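Local coordinates for capsular polysaccharide biosynthesis protein (Burkholderia pseudomallei, PDB 4BQN), which binds coenzyme A and probably acts as an acetyltransferase in the biosynthesis of the bacterial capsular polysaccharide, at residues 105-109 with 120-124; 115-119 with 262-267. The protein carries 1 engineered substitution. All coordinates share one frame. Residue numbers count along the deposited sequence, not the author numbering.

Contact 1: 105-109 with 120-124; sequences PTVNS and YVDAL
Two short antiparallel strands, 107-108 and 121-122, pair here, and the second runs straight into helix 123-130. Thr106, not yet in extended conformation (phi/psi -93/0), meets the start of that helix. Its p rotamer lets OG1 donate a hydrogen bond to OD2 of Asp122 (2.8 Å), an oxygen that is also hydrogen-bonded to the hydroxyl of Tyr242, while Thr106 O takes weak hydrogen bonds from Ala123 N (2.7 Å) and Leu124 N (3.4 Å). Val107 faces Asp122 as a non-hydrogen-bonded pair, CA to CA 4.5 Å; its chi1 is t, and its CG1 packs on CB of Tyr120 at 3.9 Å. Asn108 and Val121 form the hydrogen-bonded pair: Asn108 N reaches Val121 O at 3.0 Å and Val121 N reaches Asn108 O at 2.9 Å. Asn108 OD1 folds back to accept from Ser109 N (2.7 Å). At Ser109, opposite Tyr120 (CA to CA 4.5 Å), OG lies 3.7 Å from CD1 of the tyrosine and hydrogen-bonds to Gly119 O. The Tyr120 hydroxyl is hydrogen-bonded to OD1 of Asn200, a coenzyme A-binding residue, and the Asn108 side chain comes within about 5 Å of the bound coenzyme A. Asp122, chi1 t, is the N-cap, its OD1 accepting from Ile125 N. The whole is a two-stranded beta hairpin with a long connecting loop, leading into a side-chain-capped helix beside the coenzyme A pocket.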
loop_
_atom_site.group_PDB
_atom_site.type_symbol
_atom_site.label_atom_id
_atom_site.label_comp_id
_atom_site.label_asym_id
_atom_site.label_seq_id
_atom_site.Cartn_x
_atom_site.Cartn_y
_atom_site.Cartn_z
ATOM N N PRO A 105 -12.600 -2.668 -1.303
ATOM C CA PRO A 105 -12.391 -3.969 -1.923
ATOM C C PRO A 105 -12.591 -3.948 -3.442
ATOM O O PRO A 105 -12.271 -4.929 -4.109
ATOM C CB PRO A 105 -13.440 -4.871 -1.235
ATOM C CG PRO A 105 -13.851 -4.139 -0.010
ATOM C CD PRO A 105 -13.712 -2.679 -0.345
ATOM N N THR A 106 -13.127 -2.848 -3.980
ATOM C CA THR A 106 -13.336 -2.732 -5.418
ATOM C C THR A 106 -12.166 -2.057 -6.144
ATOM O O THR A 106 -12.221 -1.895 -7.357
ATOM C CB THR A 106 -14.610 -1.921 -5.727
ATOM O OG1 THR A 106 -14.433 -0.578 -5.290
ATOM C CG2 THR A 106 -15.842 -2.527 -5.055
ATOM N N VAL A 107 -11.121 -1.654 -5.413
ATOM C CA VAL A 107 -10.068 -0.800 -5.975
ATOM C C VAL A 107 -8.800 -1.604 -6.207
ATOM O O VAL A 107 -8.388 -2.388 -5.363
ATOM C CB VAL A 107 -9.786 0.423 -5.060
ATOM C CG1 VAL A 107 -8.615 1.259 -5.564
ATOM C CG2 VAL A 107 -11.034 1.284 -4.910
ATOM N N ASN A 108 -8.156 -1.375 -7.340
ATOM C CA ASN A 108 -6.822 -1.904 -7.573
ATOM C C ASN A 108 -6.059 -0.931 -8.472
ATOM O O ASN A 108 -6.416 0.242 -8.545
ATOM C CB ASN A 108 -6.880 -3.340 -8.103
ATOM C CG ASN A 108 -5.672 -4.147 -7.667
ATOM O OD1 ASN A 108 -4.565 -3.923 -8.155
ATOM N ND2 ASN A 108 -5.862 -5.054 -6.721
ATOM N N SER A 109 -5.008 -1.393 -9.131
ATOM C CA SER A 109 -4.284 -0.546 -10.065
ATOM C C SER A 109 -4.257 -1.265 -11.400
ATOM O O SER A 109 -4.311 -2.503 -11.443
ATOM C CB SER A 109 -2.881 -0.265 -9.550
ATOM O OG SER A 109 -2.957 0.408 -8.307
ATOM N N TYR A 120 -4.800 4.476 -9.291
ATOM C CA TYR A 120 -5.798 3.503 -8.838
ATOM C C TYR A 120 -7.015 3.578 -9.728
ATOM O O TYR A 120 -7.326 4.647 -10.283
ATOM C CB TYR A 120 -6.228 3.773 -7.390
ATOM C CG TYR A 120 -5.064 3.839 -6.450
ATOM C CD1 TYR A 120 -4.544 2.685 -5.873
ATOM C CD2 TYR A 120 -4.437 5.058 -6.181
ATOM C CE1 TYR A 120 -3.443 2.751 -5.027
ATOM C CE2 TYR A 120 -3.334 5.125 -5.345
ATOM C CZ TYR A 120 -2.848 3.975 -4.777
ATOM O OH TYR A 120 -1.768 4.064 -3.942
ATOM N N VAL A 121 -7.684 2.442 -9.876
ATOM C CA VAL A 121 -8.937 2.358 -10.601
ATOM C C VAL A 121 -9.913 1.459 -9.854
ATOM O O VAL A 121 -9.523 0.682 -8.973
ATOM C CB VAL A 121 -8.739 1.806 -12.034
ATOM C CG1 VAL A 121 -7.868 2.742 -12.875
ATOM C CG2 VAL A 121 -8.153 0.401 -12.009
ATOM N N ASP A 122 -11.186 1.586 -10.186
ATOM C CA ASP A 122 -12.194 0.739 -9.575
ATOM C C ASP A 122 -12.384 -0.493 -10.458
ATOM O O ASP A 122 -12.952 -0.418 -11.551
ATOM C CB ASP A 122 -13.492 1.516 -9.333
ATOM C CG ASP A 122 -14.456 0.756 -8.456
ATOM O OD1 ASP A 122 -14.861 -0.354 -8.859
ATOM O OD2 ASP A 122 -14.761 1.247 -7.343
ATOM N N ALA A 123 -11.846 -1.616 -9.997
ATOM C CA ALA A 123 -11.923 -2.871 -10.717
ATOM C C ALA A 123 -13.337 -3.418 -10.825
ATOM O O ALA A 123 -13.634 -4.137 -11.779
ATOM C CB ALA A 123 -11.005 -3.904 -10.088
ATOM N N LEU A 124 -14.215 -3.109 -9.874
ATOM C CA LEU A 124 -15.592 -3.571 -10.032
ATOM C C LEU A 124 -16.239 -2.873 -11.222
ATOM O O LEU A 124 -16.988 -3.488 -11.960
ATOM C CB LEU A 124 -16.401 -3.375 -8.749
ATOM C CG LEU A 124 -17.754 -4.101 -8.768
ATOM C CD1 LEU A 124 -17.595 -5.612 -8.903
ATOM C CD2 LEU A 124 -18.530 -3.761 -7.514
#

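Contact 2: 115-119 with 262-267; sequences PHPEG and VLYKKK
At the protein surface, Glu118, in one turn, meets Lys267, on the strand after another. His116 to Gly119 form a type I beta turn, closed by Gly119 N to His116 O (2.8 Å). The t rotamer of His116 brings ND1 to accept from Glu118 N at 3.0 Å. Facing it, Val262 to Lys265 make a type I' turn held by two backbone hydrogen bonds. CA of Glu118 and CA of Val262 are nearest, 6.3 Å apart. Glu118, chi1 m and chi2 t, extends so that OE2 meets Lys267 NZ in a salt bridge of 3.2 Å and lies 3.4 Å from Val262 CG2. Lys267 is t, t, m, t; water 1 accepts from its NZ (2.7 Å) and donates to Glu118 OE1 (2.8 Å). Leu263, m and t, places CD1 3.6 Å from Pro117 O and 4.1 Å from Glu118 CG. The contact joins the 109-120 loop to the hairpin of strands 260-262 and 265-267, with Tyr272 of helix 269-281 touching Glu118, Val262 and Lys267.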
loop_
_atom_site.group_PDB
_atom_site.type_symbol
_atom_site.label_atom_id
_atom_site.label_comp_id
_atom_site.label_asym_id
_atom_site.label_seq_id
_atom_site.Cartn_x
_atom_site.Cartn_y
_atom_site.Cartn_z
ATOM N N PRO A 115 -1.253 3.284 -17.564
ATOM C CA PRO A 115 -1.206 3.794 -16.198
ATOM C C PRO A 115 -2.271 4.871 -16.006
ATOM O O PRO A 115 -2.520 5.683 -16.901
ATOM C CB PRO A 115 0.198 4.402 -16.090
ATOM C CG PRO A 115 0.984 3.728 -17.163
ATOM C CD PRO A 115 0.015 3.493 -18.278
ATOM N N HIS A 116 -2.915 4.861 -14.853
ATOM C CA HIS A 116 -3.915 5.870 -14.550
ATOM C C HIS A 116 -3.214 7.015 -13.833
ATOM O O HIS A 116 -2.394 6.762 -12.939
ATOM C CB HIS A 116 -5.028 5.274 -13.676
ATOM C CG HIS A 116 -6.207 6.179 -13.522
ATOM N ND1 HIS A 116 -6.180 7.311 -12.734
ATOM C CD2 HIS A 116 -7.431 6.142 -14.098
ATOM C CE1 HIS A 116 -7.347 7.928 -12.824
ATOM N NE2 HIS A 116 -8.122 7.239 -13.646
ATOM N N PRO A 117 -3.528 8.275 -14.204
ATOM C CA PRO A 117 -2.782 9.394 -13.600
ATOM C C PRO A 117 -2.889 9.446 -12.077
ATOM O O PRO A 117 -2.029 10.019 -11.416
ATOM C CB PRO A 117 -3.405 10.647 -14.238
ATOM C CG PRO A 117 -4.583 10.185 -15.024
ATOM C CD PRO A 117 -4.437 8.717 -15.276
ATOM N N GLU A 118 -3.930 8.836 -11.528
ATOM C CA GLU A 118 -4.114 8.817 -10.093
ATOM C C GLU A 118 -3.586 7.546 -9.423
ATOM O O GLU A 118 -3.559 7.464 -8.196
ATOM C CB GLU A 118 -5.589 9.075 -9.764
ATOM C CG GLU A 118 -6.052 10.445 -10.274
ATOM C CD GLU A 118 -7.549 10.598 -10.383
ATOM O OE1 GLU A 118 -8.280 9.593 -10.204
ATOM O OE2 GLU A 118 -7.988 11.738 -10.655
ATOM N N GLY A 119 -3.179 6.561 -10.231
ATOM C CA GLY A 119 -2.553 5.332 -9.732
ATOM C C GLY A 119 -3.496 4.200 -9.330
ATOM O O GLY A 119 -3.046 3.094 -9.010
ATOM N N VAL A 262 -7.979 12.833 -4.824
ATOM C CA VAL A 262 -7.058 12.275 -5.799
ATOM C C VAL A 262 -6.012 13.336 -6.124
ATOM O O VAL A 262 -6.354 14.457 -6.536
ATOM C CB VAL A 262 -7.794 11.753 -7.059
ATOM C CG1 VAL A 262 -8.391 10.373 -6.802
ATOM C CG2 VAL A 262 -8.869 12.733 -7.520
ATOM N N LEU A 263 -4.742 12.996 -5.924
ATOM C CA LEU A 263 -3.634 13.946 -6.139
ATOM C C LEU A 263 -3.913 15.282 -5.428
ATOM O O LEU A 263 -3.756 16.358 -6.008
ATOM C CB LEU A 263 -3.348 14.140 -7.639
ATOM C CG LEU A 263 -3.133 12.860 -8.460
ATOM C CD1 LEU A 263 -2.997 13.181 -9.942
ATOM C CD2 LEU A 263 -1.944 12.057 -7.947
ATOM N N TYR A 264 -4.349 15.184 -4.174
ATOM C CA TYR A 264 -4.628 16.323 -3.287
ATOM C C TYR A 264 -5.832 17.177 -3.680
ATOM O O TYR A 264 -6.046 18.242 -3.101
ATOM C CB TYR A 264 -3.386 17.205 -3.066
ATOM C CG TYR A 264 -2.336 16.533 -2.205
ATOM C CD1 TYR A 264 -2.547 16.340 -0.833
ATOM C CD2 TYR A 264 -1.150 16.068 -2.764
ATOM C CE1 TYR A 264 -1.601 15.711 -0.042
ATOM C CE2 TYR A 264 -0.184 15.452 -1.980
ATOM C CZ TYR A 264 -0.411 15.272 -0.624
ATOM O OH TYR A 264 0.550 14.646 0.143
ATOM N N LYS A 265 -6.613 16.709 -4.651
ATOM C CA LYS A 265 -7.832 17.402 -5.071
ATOM C C LYS A 265 -9.069 16.596 -4.691
ATOM O O LYS A 265 -9.088 15.379 -4.822
ATOM C CB LYS A 265 -7.830 17.639 -6.586
ATOM C CG LYS A 265 -6.589 18.334 -7.138
ATOM C CD LYS A 265 -6.379 19.711 -6.526
ATOM C CE LYS A 265 -5.106 20.357 -7.051
ATOM N NZ LYS A 265 -4.689 21.535 -6.242
ATOM N N LYS A 266 -10.107 17.282 -4.228
ATOM C CA LYS A 266 -11.351 16.607 -3.896
ATOM C C LYS A 266 -12.194 16.385 -5.147
ATOM O O LYS A 266 -12.256 17.239 -6.041
ATOM C CB LYS A 266 -12.142 17.381 -2.834
ATOM C CG LYS A 266 -11.423 17.557 -1.497
ATOM C CD LYS A 266 -11.108 16.227 -0.816
ATOM C CE LYS A 266 -10.703 16.413 0.642
ATOM N NZ LYS A 266 -9.427 17.165 0.819
ATOM N N LYS A 267 -12.831 15.223 -5.206
ATOM C CA LYS A 267 -13.721 14.867 -6.312
ATOM C C LYS A 267 -14.947 14.146 -5.757
ATOM O O LYS A 267 -14.818 13.165 -5.015
ATOM C CB LYS A 267 -12.970 13.982 -7.306
ATOM C CG LYS A 267 -13.669 13.738 -8.633
ATOM C CD LYS A 267 -12.720 13.081 -9.632
ATOM C CE LYS A 267 -11.579 14.009 -10.052
ATOM N NZ LYS A 267 -10.684 13.425 -11.094
HETATM O O HOH W 1 -10.682 10.733 -11.049
#

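From the N terminus, the chain passes through the parallel sheet of strands 6-11, 33-35, 62-65 and 91-94 before reaching 105-109. Contact 1 then closes a local loop, ten residues separating its segments. Contact 2 starts inside that loop, at 115-119, and ends 143 residues later at 262-267, so the two cross along the chain. They meet directly: the hydrogen bond of Ser109 OG to Gly119 O joins them, and Val121 CG1 packs 3.6 Å from His116 CD2. Together they tie the buried strand pair and helix 123-130 to the late hairpin 260-267, and helix 269-281 touches both contacts.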